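L protein (CAS virus, PDB 5MV0) carries at its N-terminus a cap-snatching endonuclease domain, which cleaves capped host RNAs to prime viral mRNA synthesis by the polymerase. Local coordinates at the interface of chains A and B and the interface of chains C and A. Numbering follows the deposited sequence. Chains: chain A/B/C, L protein.

Contact 1: the interface of chains A and B. Residues chain A 15-16, 18-19; chain B 22, 25.
B:Tyr25 presses one face of its ring against helix 4-20 of chain A, and three side chains meet that face around its rim. A:Ser19 approaches the CD1 side, its CB 3.7 Å from B:Tyr25 CD1. At the opposite side lies A:Leu15, whose CB is 3.9 Å from B:Tyr25 CD2. A:Glu16 CG sits by the hydroxyl end, above the ring plane but outside the rim, 3.5 Å from B:Tyr25 CZ. The A:Glu16 carboxylate is nearly parallel to the ring, the planes differing by 2°, yet it lies beyond the ring's end and is not stacked on it. Beside this contact B:Pro22 meets the end of the helix: its CB is 3.6 Å from A:Ser19 CA and also packs against the carbonyl O of A:Leu18. With CG of B:Tyr25 opposite the backbone N (chi1 165°), the ring slants from the 3-10 helix 22-27 across helix 4-20. An internal bond of 2.6 Å from A:Ser19 OG to A:Glu16 O fixes the hydroxyl, and CB and OG both lie near CD1. The patch illustrates an aromatic face packed on a helix surface through carbon contacts. It helps hold copies A and B together in the deposited assembly, though the structure alone does not show that this pairing matters in the virus.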
loop_
_atom_site.group_PDB
_atom_site.type_symbol
_atom_site.label_atom_id
_atom_site.label_comp_id
_atom_site.label_asym_id
_atom_site.label_seq_id
_atom_site.Cartn_x
_atom_site.Cartn_y
_atom_site.Cartn_z
ATOM N N LEU A 15 -3.481 -0.248 4.963
ATOM C CA LEU A 15 -2.111 -0.467 4.485
ATOM C C LEU A 15 -1.599 -1.851 4.847
ATOM O O LEU A 15 -0.948 -2.512 4.022
ATOM C CB LEU A 15 -1.140 0.571 5.059
ATOM C CG LEU A 15 -1.123 2.020 4.580
ATOM C CD1 LEU A 15 0.062 2.731 5.252
ATOM C CD2 LEU A 15 -1.056 2.155 3.054
ATOM N N GLU A 16 -1.844 -2.305 6.086
ATOM C CA GLU A 16 -1.399 -3.641 6.489
ATOM C C GLU A 16 -1.981 -4.703 5.568
ATOM O O GLU A 16 -1.288 -5.634 5.135
ATOM C CB GLU A 16 -1.811 -3.922 7.942
ATOM C CG GLU A 16 -1.159 -3.010 8.974
ATOM C CD GLU A 16 -1.686 -3.193 10.400
ATOM O OE1 GLU A 16 -2.283 -2.239 10.952
ATOM O OE2 GLU A 16 -1.493 -4.287 10.972
ATOM N N LEU A 18 -3.013 -4.297 2.491
ATOM C CA LEU A 18 -2.377 -4.187 1.175
ATOM C C LEU A 18 -0.978 -4.790 1.169
ATOM O O LEU A 18 -0.555 -5.363 0.153
ATOM C CB LEU A 18 -2.323 -2.724 0.725
ATOM C CG LEU A 18 -3.667 -2.072 0.387
ATOM C CD1 LEU A 18 -3.467 -0.670 -0.150
ATOM C CD2 LEU A 18 -4.445 -2.907 -0.601
ATOM N N SER A 19 -0.245 -4.682 2.288
ATOM C CA SER A 19 1.087 -5.277 2.348
ATOM C C SER A 19 1.027 -6.796 2.199
ATOM O O SER A 19 1.972 -7.413 1.696
ATOM C CB SER A 19 1.778 -4.890 3.661
ATOM O OG SER A 19 1.266 -5.657 4.753
ATOM N N PRO B 22 3.220 -1.738 -1.745
ATOM C CA PRO B 22 3.098 -2.147 -0.335
ATOM C C PRO B 22 4.302 -2.878 0.225
ATOM O O PRO B 22 4.367 -3.052 1.451
ATOM C CB PRO B 22 1.856 -3.059 -0.342
ATOM C CG PRO B 22 1.087 -2.640 -1.554
ATOM C CD PRO B 22 2.149 -2.307 -2.578
ATOM N N TYR B 25 5.751 -0.864 2.942
ATOM C CA TYR B 25 5.039 -0.651 4.204
ATOM C C TYR B 25 5.895 -1.048 5.400
ATOM O O TYR B 25 5.895 -0.363 6.433
ATOM C CB TYR B 25 3.724 -1.443 4.217
ATOM C CG TYR B 25 3.120 -1.569 5.608
ATOM C CD1 TYR B 25 3.256 -2.744 6.344
ATOM C CD2 TYR B 25 2.440 -0.500 6.192
ATOM C CE1 TYR B 25 2.719 -2.863 7.617
ATOM C CE2 TYR B 25 1.903 -0.610 7.467
ATOM C CZ TYR B 25 2.047 -1.790 8.169
ATOM O OH TYR B 25 1.534 -1.897 9.435
#

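Contact 2: the interface of chains C and A. Residues chain C 26; chain A 174, 177-178.
In this arenavirus cap-snatching domain, the short 3-10 helix 22-27 of chain C offers C:Lys26 to the end of another 3-10 helix, residues 173-177 of chain A, and to A:Trp178 just beyond it. This is a contact of the deposited assembly, which the structure alone does not show to be biological. The lysine exemplifies packing through methylenes as well as charge. Its chain runs across the indole at about a right angle to the tryptophan side chain. C:Lys26 CG sits over the face of the A:Trp178 six-membered ring, 3.8 Å from the centroid and displaced toward the rim, in a CH-pi contact. C:Lys26 CB lies over the same face, near the rim, 3.7 Å from A:Trp178 CZ3. Extended as far as CE, the lysine bends at its last torsion (chi4 -30°), which keeps the amine above the indole plane, beyond the rim. There C:Lys26 NZ makes a weak hydrogen bond of 3.3 Å to the amide oxygen OE1 of A:Gln177. A:Lys174 comes up beyond the edge of the indole, its NZ 4.1 Å from C:Lys26 NZ; if both amines are charged, the amide oxygen near both may offset their repulsion. The carbonyl O of A:Lys174 lies in the indole plane at its edge, 3.6 Å from A:Trp178 CD1.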
loop_
_atom_site.group_PDB
_atom_site.type_symbol
_atom_site.label_atom_id
_atom_site.label_comp_id
_atom_site.label_asym_id
_atom_site.label_seq_id
_atom_site.Cartn_x
_atom_site.Cartn_y
_atom_site.Cartn_z
ATOM N N LYS C 26 -19.219 10.922 -3.631
ATOM C CA LYS C 26 -19.313 9.691 -2.855
ATOM C C LYS C 26 -18.960 8.476 -3.700
ATOM O O LYS C 26 -18.466 7.473 -3.173
ATOM C CB LYS C 26 -20.717 9.532 -2.264
ATOM C CG LYS C 26 -21.179 10.700 -1.408
ATOM C CD LYS C 26 -22.591 10.469 -0.864
ATOM C CE LYS C 26 -23.218 11.773 -0.338
ATOM N NZ LYS C 26 -22.234 12.771 0.195
ATOM N N LYS A 174 -25.380 11.276 9.642
ATOM C CA LYS A 174 -24.656 11.615 8.419
ATOM C C LYS A 174 -24.456 10.367 7.565
ATOM O O LYS A 174 -24.460 10.427 6.330
ATOM C CB LYS A 174 -23.302 12.240 8.787
ATOM C CG LYS A 174 -22.732 13.276 7.823
ATOM C CD LYS A 174 -22.379 12.694 6.460
ATOM C CE LYS A 174 -21.633 13.718 5.606
ATOM N NZ LYS A 174 -21.441 13.296 4.182
ATOM N N GLN A 177 -26.427 9.063 4.240
ATOM C CA GLN A 177 -26.140 9.376 2.867
ATOM C C GLN A 177 -25.183 8.426 2.204
ATOM O O GLN A 177 -25.031 8.466 1.025
ATOM C CB GLN A 177 -25.476 10.728 2.782
ATOM C CG GLN A 177 -26.291 11.881 3.284
ATOM C CD GLN A 177 -25.437 13.110 3.312
ATOM O OE1 GLN A 177 -24.646 13.358 2.393
ATOM N NE2 GLN A 177 -25.539 13.863 4.378
ATOM N N TRP A 178 -24.544 7.590 2.983
ATOM C CA TRP A 178 -23.456 6.747 2.504
ATOM C C TRP A 178 -23.802 5.269 2.433
ATOM O O TRP A 178 -23.139 4.527 1.706
ATOM C CB TRP A 178 -22.226 6.917 3.417
ATOM C CG TRP A 178 -21.590 8.256 3.294
ATOM C CD1 TRP A 178 -21.902 9.389 3.993
ATOM C CD2 TRP A 178 -20.537 8.614 2.392
ATOM N NE1 TRP A 178 -21.098 10.429 3.580
ATOM C CE2 TRP A 178 -20.253 9.976 2.600
ATOM C CE3 TRP A 178 -19.808 7.911 1.427
ATOM C CZ2 TRP A 178 -19.264 10.650 1.885
ATOM C CZ3 TRP A 178 -18.820 8.590 0.711
ATOM C CH2 TRP A 178 -18.562 9.936 0.949
#

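Contact 3: the interface of chains C and A. Residues chain C 83-84, 123; chain A 84, 116, 119-120, 122-123.
A backbone hydrogen bond joins the chains where C:His84 N donates to A:Ser119 O at 2.9 Å, with 157° at the hydrogen; the donor stands well above the carbonyl plane. Charge and ring interactions follow on the same histidine. A:Lys116 places NZ over one face of the C:His84 ring, 3.7 Å from the centroid and offset toward the ND1 side, in a cation-pi contact. A:Lys116 NZ also forms a salt bridge of 2.7 Å with A:Asp120 OD1, so one carboxylate oxygen positions the cation that meets the ring. CG of C:His84 lies opposite its backbone N (chi1 171°), which sends the ring alongside A:Asp120, their flat groups 81° apart. Apolar packing adds A:Leu122 CB, 3.8 Å from C:Gln83 CA. The methylenes of A:Lys123 lie beside C:His84, pointing the same way, and C:Lys123 repeats this against A:His84. Within chain C, C:Gln83 NE2 bonds on a lone pair to C:Lys123 O at 2.7 Å, orienting the carbonyl that water 1 links to A:Lys123 O. In the fold, helix 110-122 and the residue following it in chain A receive the loop at C:Gln83 and C:His84, and the reciprocal lysine-histidine pairs express the two-fold symmetry of this interface of the deposited assembly, which the structure alone does not show to be biological.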
loop_
_atom_site.group_PDB
_atom_site.type_symbol
_atom_site.label_atom_id
_atom_site.label_comp_id
_atom_site.label_asym_id
_atom_site.label_seq_id
_atom_site.Cartn_x
_atom_site.Cartn_y
_atom_site.Cartn_z
ATOM N N GLN C 83 -33.957 -13.315 -8.072
ATOM C CA GLN C 83 -32.581 -13.179 -8.520
ATOM C C GLN C 83 -31.963 -11.906 -7.951
ATOM O O GLN C 83 -32.639 -10.883 -7.780
ATOM C CB GLN C 83 -32.538 -13.140 -10.054
ATOM C CG GLN C 83 -33.421 -12.055 -10.670
ATOM C CD GLN C 83 -34.777 -12.566 -11.132
ATOM O OE1 GLN C 83 -35.472 -13.272 -10.400
ATOM N NE2 GLN C 83 -35.152 -12.225 -12.354
ATOM N N HIS C 84 -30.665 -11.974 -7.652
ATOM C CA HIS C 84 -29.934 -10.782 -7.228
ATOM C C HIS C 84 -29.765 -9.835 -8.413
ATOM O O HIS C 84 -29.207 -10.217 -9.448
ATOM C CB HIS C 84 -28.563 -11.141 -6.661
ATOM C CG HIS C 84 -27.702 -9.940 -6.415
ATOM N ND1 HIS C 84 -27.899 -9.092 -5.346
ATOM C CD2 HIS C 84 -26.679 -9.414 -7.129
ATOM C CE1 HIS C 84 -27.009 -8.115 -5.392
ATOM N NE2 HIS C 84 -26.262 -8.284 -6.467
ATOM N N LYS C 123 -32.195 -9.906 -17.175
ATOM C CA LYS C 123 -31.998 -10.083 -15.735
ATOM C C LYS C 123 -33.321 -10.234 -14.993
ATOM O O LYS C 123 -33.406 -10.965 -13.995
ATOM C CB LYS C 123 -31.254 -8.886 -15.121
ATOM C CG LYS C 123 -29.882 -8.564 -15.694
ATOM C CD LYS C 123 -29.097 -7.640 -14.755
ATOM C CE LYS C 123 -29.778 -6.288 -14.606
ATOM N NZ LYS C 123 -28.930 -5.343 -13.800
ATOM N N HIS A 84 -27.317 -9.988 -18.234
ATOM C CA HIS A 84 -26.112 -9.355 -17.707
ATOM C C HIS A 84 -25.810 -9.896 -16.315
ATOM O O HIS A 84 -26.638 -9.777 -15.409
ATOM C CB HIS A 84 -26.281 -7.837 -17.647
ATOM C CG HIS A 84 -25.186 -7.147 -16.882
ATOM N ND1 HIS A 84 -23.958 -6.859 -17.437
ATOM C CD2 HIS A 84 -25.116 -6.746 -15.588
ATOM C CE1 HIS A 84 -23.191 -6.272 -16.533
ATOM N NE2 HIS A 84 -23.868 -6.197 -15.401
ATOM N N LYS A 116 -29.469 -15.474 0.387
ATOM C CA LYS A 116 -28.460 -14.895 -0.504
ATOM C C LYS A 116 -28.013 -15.903 -1.554
ATOM O O LYS A 116 -27.932 -15.581 -2.745
ATOM C CB LYS A 116 -27.255 -14.404 0.309
ATOM C CG LYS A 116 -26.123 -13.793 -0.536
ATOM C CD LYS A 116 -26.652 -12.758 -1.551
ATOM C CE LYS A 116 -25.496 -12.053 -2.261
ATOM N NZ LYS A 116 -25.979 -11.213 -3.399
ATOM N N SER A 119 -30.665 -16.169 -4.191
ATOM C CA SER A 119 -30.751 -15.044 -5.121
ATOM C C SER A 119 -29.567 -15.038 -6.084
ATOM O O SER A 119 -29.725 -14.716 -7.266
ATOM C CB SER A 119 -30.825 -13.714 -4.360
ATOM O OG SER A 119 -29.603 -13.448 -3.712
ATOM N N ASP A 120 -28.381 -15.406 -5.607
ATOM C CA ASP A 120 -27.219 -15.449 -6.496
ATOM C C ASP A 120 -27.333 -16.580 -7.520
ATOM O O ASP A 120 -26.973 -16.406 -8.695
ATOM C CB ASP A 120 -25.931 -15.590 -5.679
ATOM C CG ASP A 120 -25.485 -14.266 -5.040
ATOM O OD1 ASP A 120 -26.129 -13.212 -5.275
ATOM O OD2 ASP A 120 -24.460 -14.280 -4.328
ATOM N N LEU A 122 -30.172 -17.853 -8.651
ATOM C CA LEU A 122 -31.268 -17.551 -9.565
ATOM C C LEU A 122 -30.845 -16.633 -10.700
ATOM O O LEU A 122 -31.502 -16.633 -11.747
ATOM C CB LEU A 122 -32.434 -16.924 -8.797
ATOM C CG LEU A 122 -33.372 -17.882 -8.063
ATOM C CD1 LEU A 122 -34.395 -17.077 -7.280
ATOM C CD2 LEU A 122 -34.065 -18.807 -9.066
ATOM N N LYS A 123 -29.772 -15.845 -10.514
ATOM C CA LYS A 123 -29.290 -14.986 -11.596
ATOM C C LYS A 123 -29.007 -15.781 -12.859
ATOM O O LYS A 123 -29.191 -15.271 -13.972
ATOM C CB LYS A 123 -27.987 -14.278 -11.204
ATOM C CG LYS A 123 -28.056 -13.329 -10.036
ATOM C CD LYS A 123 -26.824 -12.367 -10.034
ATOM C CE LYS A 123 -25.506 -13.103 -9.920
ATOM N NZ LYS A 123 -24.344 -12.151 -9.776
HETATM O O HOH W 1 -30.524 -12.545 -13.736
#

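Contacts 2 and 3 belong to one two-fold symmetric interface of chains C and A, with centres of their C-alpha atoms about 27 Å apart; each therefore recurs with the chains exchanged. Contact 1 lies about 27 Å from contact 2 and 34 Å from contact 3, in a separate A-B interface that is not an exact two-fold. The 3-10 helix beginning at residue 22 serves contact 1 in its chain B copy and contact 2 in its chain C copy, meeting different surfaces of chain A. Thus one small element can take part in two kinds of pairing within the deposited four-copy assembly, whose biological relevance the structure alone does not show.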